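Protein disulfide isomerase (Pseudomonas aeruginosa, PDB 4N30) probably acts as a thiol-disulfide oxidoreductase of the DsbA family, forming or rearranging disulfide bonds in other proteins. Local coordinates at residues A[112-117]-A[159-164]; A[142-147]-A[152-157]. All blocks are in the same frame, centred on the assembly; numbering follows the deposited sequence.

In the fold
Both contacts lie in the helical part of this DsbA-type thioredoxin fold, to the same side of the chain's centre, with their own centres about 11 Å apart. Contact 2 packs helix 151-160 against the loop 142-147 that leads toward it; contact 1 brings the junction residue Asn161 and the start of helix 162-177, at Ile164, against Ile114 of helix 99-131. Along the chain, contact 2 is nested inside the long excursion closed by contact 1. The disulfide Cys111-Cys157 ties helix 99-131 to helix 151-160; Cys157 sits in segment 152-157, and its SG borders contact 1, 4.1 Å from Ile114 CD1. Together they pack helix 151-160 and the junction after it within the helical region typical of DsbA proteins.

Contact 1 of 2, residues A[112-117]-A[159-164]; sequences AGIQGG and KDNELI
Ile114, on helix 99-131, faces the break between helices 151-160 and 162-177, and its CA lies 9.3 Å from the CA of Ile164, the nearest pair of CA atoms across the two segments. The space between them is bridged by side chains. Ile114 reaches out with its CD1 methyl, carried there by an extended branch (chi2 180°) whose CG1 stands beside the backbone N. That single methyl touches two partners. One is the amide of Asn161, which comes from the opposite direction and brings ND2 to 3.6 Å from Ile114 CD1, a van der Waals contact. The other is Ile164, whose CG2 lies 3.9 Å from Ile114 CD1, an apolar contact between two branches that meet at a slant. In the DsbA family the thioredoxin fold carries an added helical domain, and here helix 99-131 of that region packs against the start of helix 162-177 and the junction that leads into it. Asn161 marks the turn: it is the first residue to leave the helical conformation after 151-160, and it is also the N-cap of the next helix. Its OD1 accepts a nearly straight bond from Ile164 N, at 2.9 Å and 166°, the donor lying well above the carbonyl plane. A chi1 of -176° swings the amide group away from its own N; OD1 is used by the cap, while the other end, ND2, lies against Ile114. Nearby, Ile164 also packs on Arg107, Glu110 and Cys111 of helix 99-131, while Ile114 rests on Cys157, the disulfide partner of Cys111.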
# COMPACT_ATOMS: atom_id res chain seq x y z
N ALA A 112 3.77 -12.68 0.56
CA ALA A 112 2.89 -12.98 1.66
C ALA A 112 1.47 -13.04 1.22
O ALA A 112 0.69 -14.00 1.71
CB ALA A 112 3.08 -11.95 2.78
N GLY A 113 1.05 -12.15 0.38
CA GLY A 113 -0.28 -12.19 -0.21
C GLY A 113 -0.56 -13.51 -0.92
O GLY A 113 -1.68 -14.02 -0.89
N ILE A 114 0.42 -14.00 -1.68
CA ILE A 114 0.29 -15.34 -2.33
C ILE A 114 0.03 -16.36 -1.28
O ILE A 114 -0.84 -17.28 -1.55
CB ILE A 114 1.51 -15.62 -3.21
CG1 ILE A 114 1.50 -14.77 -4.44
CG2 ILE A 114 1.62 -17.18 -3.51
CD1 ILE A 114 2.70 -15.02 -5.32
N GLN A 115 0.76 -16.39 -0.19
CA GLN A 115 0.58 -17.44 0.82
C GLN A 115 -0.66 -17.29 1.62
O GLN A 115 -1.29 -18.32 2.06
CB GLN A 115 1.70 -17.37 1.91
CG GLN A 115 2.97 -17.88 1.30
CD GLN A 115 4.08 -18.14 2.33
OE1 GLN A 115 5.30 -17.99 1.95
NE2 GLN A 115 3.77 -18.56 3.51
N GLY A 116 -1.15 -16.09 1.89
CA GLY A 116 -2.14 -15.92 2.85
C GLY A 116 -3.14 -14.80 2.61
O GLY A 116 -3.85 -14.41 3.58
N GLY A 117 -3.18 -14.30 1.41
CA GLY A 117 -4.20 -13.33 1.09
C GLY A 117 -4.01 -11.97 1.73
O GLY A 117 -2.93 -11.58 2.19
N LYS A 159 12.83 -13.75 -4.27
CA LYS A 159 13.92 -13.87 -5.20
C LYS A 159 13.52 -14.15 -6.64
O LYS A 159 14.14 -13.66 -7.61
CB LYS A 159 14.91 -14.96 -4.64
CG LYS A 159 16.20 -15.16 -5.46
CD LYS A 159 17.17 -16.13 -4.76
CE LYS A 159 16.78 -17.60 -4.82
NZ LYS A 159 16.77 -18.19 -6.19
N ASP A 160 12.52 -15.02 -6.84
CA ASP A 160 12.31 -15.64 -8.14
C ASP A 160 11.06 -15.22 -8.87
O ASP A 160 11.00 -15.33 -10.07
CB ASP A 160 12.25 -17.20 -8.06
CG ASP A 160 13.53 -17.85 -7.68
OD1 ASP A 160 14.59 -17.17 -7.66
OD2 ASP A 160 13.48 -19.06 -7.37
N ASN A 161 10.01 -14.81 -8.15
CA ASN A 161 8.70 -14.68 -8.84
C ASN A 161 8.68 -13.37 -9.61
O ASN A 161 8.69 -12.25 -9.05
CB ASN A 161 7.65 -14.70 -7.72
CG ASN A 161 6.26 -14.68 -8.28
OD1 ASN A 161 5.96 -13.90 -9.22
ND2 ASN A 161 5.35 -15.54 -7.74
N GLU A 162 8.62 -13.49 -10.94
CA GLU A 162 8.64 -12.32 -11.81
C GLU A 162 7.29 -11.72 -11.96
O GLU A 162 7.23 -10.52 -12.32
CB GLU A 162 9.18 -12.70 -13.19
CG GLU A 162 10.60 -13.28 -13.14
CD GLU A 162 11.13 -13.60 -14.53
OE1 GLU A 162 10.96 -14.77 -14.97
OE2 GLU A 162 11.63 -12.67 -15.19
N LEU A 163 6.21 -12.46 -11.71
CA LEU A 163 4.86 -11.87 -11.78
C LEU A 163 4.72 -10.80 -10.72
O LEU A 163 4.25 -9.68 -11.01
CB LEU A 163 3.82 -12.94 -11.70
CG LEU A 163 3.78 -14.02 -12.84
CD1 LEU A 163 2.71 -15.07 -12.57
CD2 LEU A 163 3.42 -13.36 -14.15
N ILE A 164 5.15 -11.14 -9.49
CA ILE A 164 5.01 -10.15 -8.41
C ILE A 164 5.93 -8.96 -8.64
O ILE A 164 5.59 -7.79 -8.37
CB ILE A 164 5.05 -10.72 -6.99
CG1 ILE A 164 6.34 -11.37 -6.75
CG2 ILE A 164 3.84 -11.64 -6.82
CD1 ILE A 164 7.36 -10.53 -5.96

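Contact 2 of 2, residues A[142-147]-A[152-157]; sequences GTLDFP and ARLEKC
Leu144 and Leu154 supply the apolar part of this contact, their CD2 methyls meeting at 4.2 Å. Both side chains are buried, and each sends its CB toward the opposing segment. The first torsion of Leu144, -179°, points the branch straight away from its N and on to the helix. Beside this pair, at the exposed margin, the CG2 methyl of Thr143 lies 4.3 Å from Glu155 OE2, a loose packing contact.

The polar link runs through water 1. It accepts from Leu144 N at 2.9 Å and donates to Glu155 OE2 at 3.1 Å, so one carboxylate oxygen on the helix is coupled to the backbone N-H of Leu144 itself. The loop has further ties outside the contact: Thr143 OG1 is hydrogen-bonded to Gly141 O, and Asp145 N to Gln131 OE1.

The arrangement is a connecting loop folded back on the helix it precedes, within the helical region inserted in the thioredoxin fold of DsbA proteins. Leu144 also packs on Ile128 and Gln131 of helix 99-131, and Leu154 on Leu149, while Cys157, further along helix 151-160, is joined by its disulfide to Cys111 of helix 99-131.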
# COMPACT_ATOMS: atom_id res chain seq x y z
N GLY A 142 18.15 -9.11 5.72
CA GLY A 142 17.05 -9.21 4.75
C GLY A 142 15.92 -10.15 5.21
O GLY A 142 14.98 -10.48 4.39
N THR A 143 15.92 -10.56 6.50
CA THR A 143 15.06 -11.67 6.92
C THR A 143 13.90 -11.15 7.69
O THR A 143 14.05 -10.33 8.63
CB THR A 143 15.91 -12.64 7.81
OG1 THR A 143 17.01 -13.13 7.05
CG2 THR A 143 15.06 -13.75 8.39
N LEU A 144 12.70 -11.57 7.34
CA LEU A 144 11.49 -11.20 8.09
C LEU A 144 11.17 -12.26 9.12
O LEU A 144 11.14 -13.46 8.74
CB LEU A 144 10.29 -11.05 7.09
CG LEU A 144 8.99 -10.63 7.76
CD1 LEU A 144 9.14 -9.22 8.29
CD2 LEU A 144 7.96 -10.57 6.61
N ASP A 145 10.92 -11.90 10.39
CA ASP A 145 10.46 -12.87 11.40
C ASP A 145 8.96 -12.92 11.35
O ASP A 145 8.26 -12.05 11.85
CB ASP A 145 10.89 -12.33 12.78
CG ASP A 145 10.71 -13.33 13.88
OD1 ASP A 145 10.13 -14.41 13.64
OD2 ASP A 145 11.13 -13.02 15.00
N PHE A 146 8.42 -13.92 10.68
CA PHE A 146 6.94 -13.97 10.55
C PHE A 146 6.61 -15.44 10.53
O PHE A 146 6.37 -16.01 9.46
CB PHE A 146 6.49 -13.28 9.22
CG PHE A 146 4.94 -13.05 9.10
CD1 PHE A 146 4.02 -13.71 9.94
CD2 PHE A 146 4.43 -12.25 8.09
CE1 PHE A 146 2.62 -13.46 9.82
CE2 PHE A 146 3.04 -12.03 7.96
CZ PHE A 146 2.14 -12.66 8.81
N PRO A 147 6.63 -16.08 11.71
CA PRO A 147 6.61 -17.58 11.72
C PRO A 147 5.30 -18.21 11.34
O PRO A 147 5.30 -19.42 11.11
CB PRO A 147 7.06 -17.96 13.15
CG PRO A 147 6.60 -16.79 13.96
CD PRO A 147 6.68 -15.53 13.10
N ALA A 152 11.06 -19.97 4.25
CA ALA A 152 11.89 -20.28 3.13
C ALA A 152 11.15 -20.09 1.80
O ALA A 152 11.73 -19.63 0.82
CB ALA A 152 12.45 -21.72 3.19
N ARG A 153 9.87 -20.48 1.84
CA ARG A 153 8.99 -20.28 0.66
C ARG A 153 8.87 -18.76 0.29
O ARG A 153 8.98 -18.34 -0.83
CB ARG A 153 7.61 -20.86 0.98
CG ARG A 153 6.68 -20.71 -0.17
CD ARG A 153 5.35 -21.34 0.22
NE ARG A 153 4.30 -20.93 -0.73
CZ ARG A 153 3.00 -21.16 -0.56
NH1 ARG A 153 2.57 -21.70 0.55
NH2 ARG A 153 2.16 -20.77 -1.49
N LEU A 154 8.64 -17.99 1.34
CA LEU A 154 8.55 -16.49 1.21
C LEU A 154 9.81 -15.88 0.51
O LEU A 154 9.74 -15.12 -0.43
CB LEU A 154 8.26 -15.94 2.60
CG LEU A 154 7.86 -14.46 2.47
CD1 LEU A 154 6.40 -14.30 2.06
CD2 LEU A 154 8.06 -13.81 3.87
N GLU A 155 10.96 -16.36 1.05
CA GLU A 155 12.19 -15.82 0.47
C GLU A 155 12.42 -16.23 -0.96
O GLU A 155 12.93 -15.49 -1.77
CB GLU A 155 13.38 -16.28 1.33
CG GLU A 155 13.35 -15.69 2.76
CD GLU A 155 14.23 -16.42 3.78
OE1 GLU A 155 15.13 -17.20 3.38
OE2 GLU A 155 14.01 -16.21 5.00
N LYS A 156 12.08 -17.49 -1.31
CA LYS A 156 12.23 -17.88 -2.67
C LYS A 156 11.37 -17.06 -3.60
O LYS A 156 11.77 -16.73 -4.71
CB LYS A 156 11.97 -19.40 -2.81
CG LYS A 156 12.26 -19.84 -4.22
CD LYS A 156 11.96 -21.32 -4.48
CE LYS A 156 12.79 -22.20 -3.60
NZ LYS A 156 12.69 -23.66 -4.04
N CYS A 157 10.11 -16.88 -3.19
CA CYS A 157 9.22 -16.10 -4.01
C CYS A 157 9.75 -14.63 -4.21
O CYS A 157 9.71 -14.14 -5.33
CB CYS A 157 7.85 -16.11 -3.30
SG CYS A 157 6.62 -14.93 -4.04
O HOH W 1 12.43 -13.61 5.35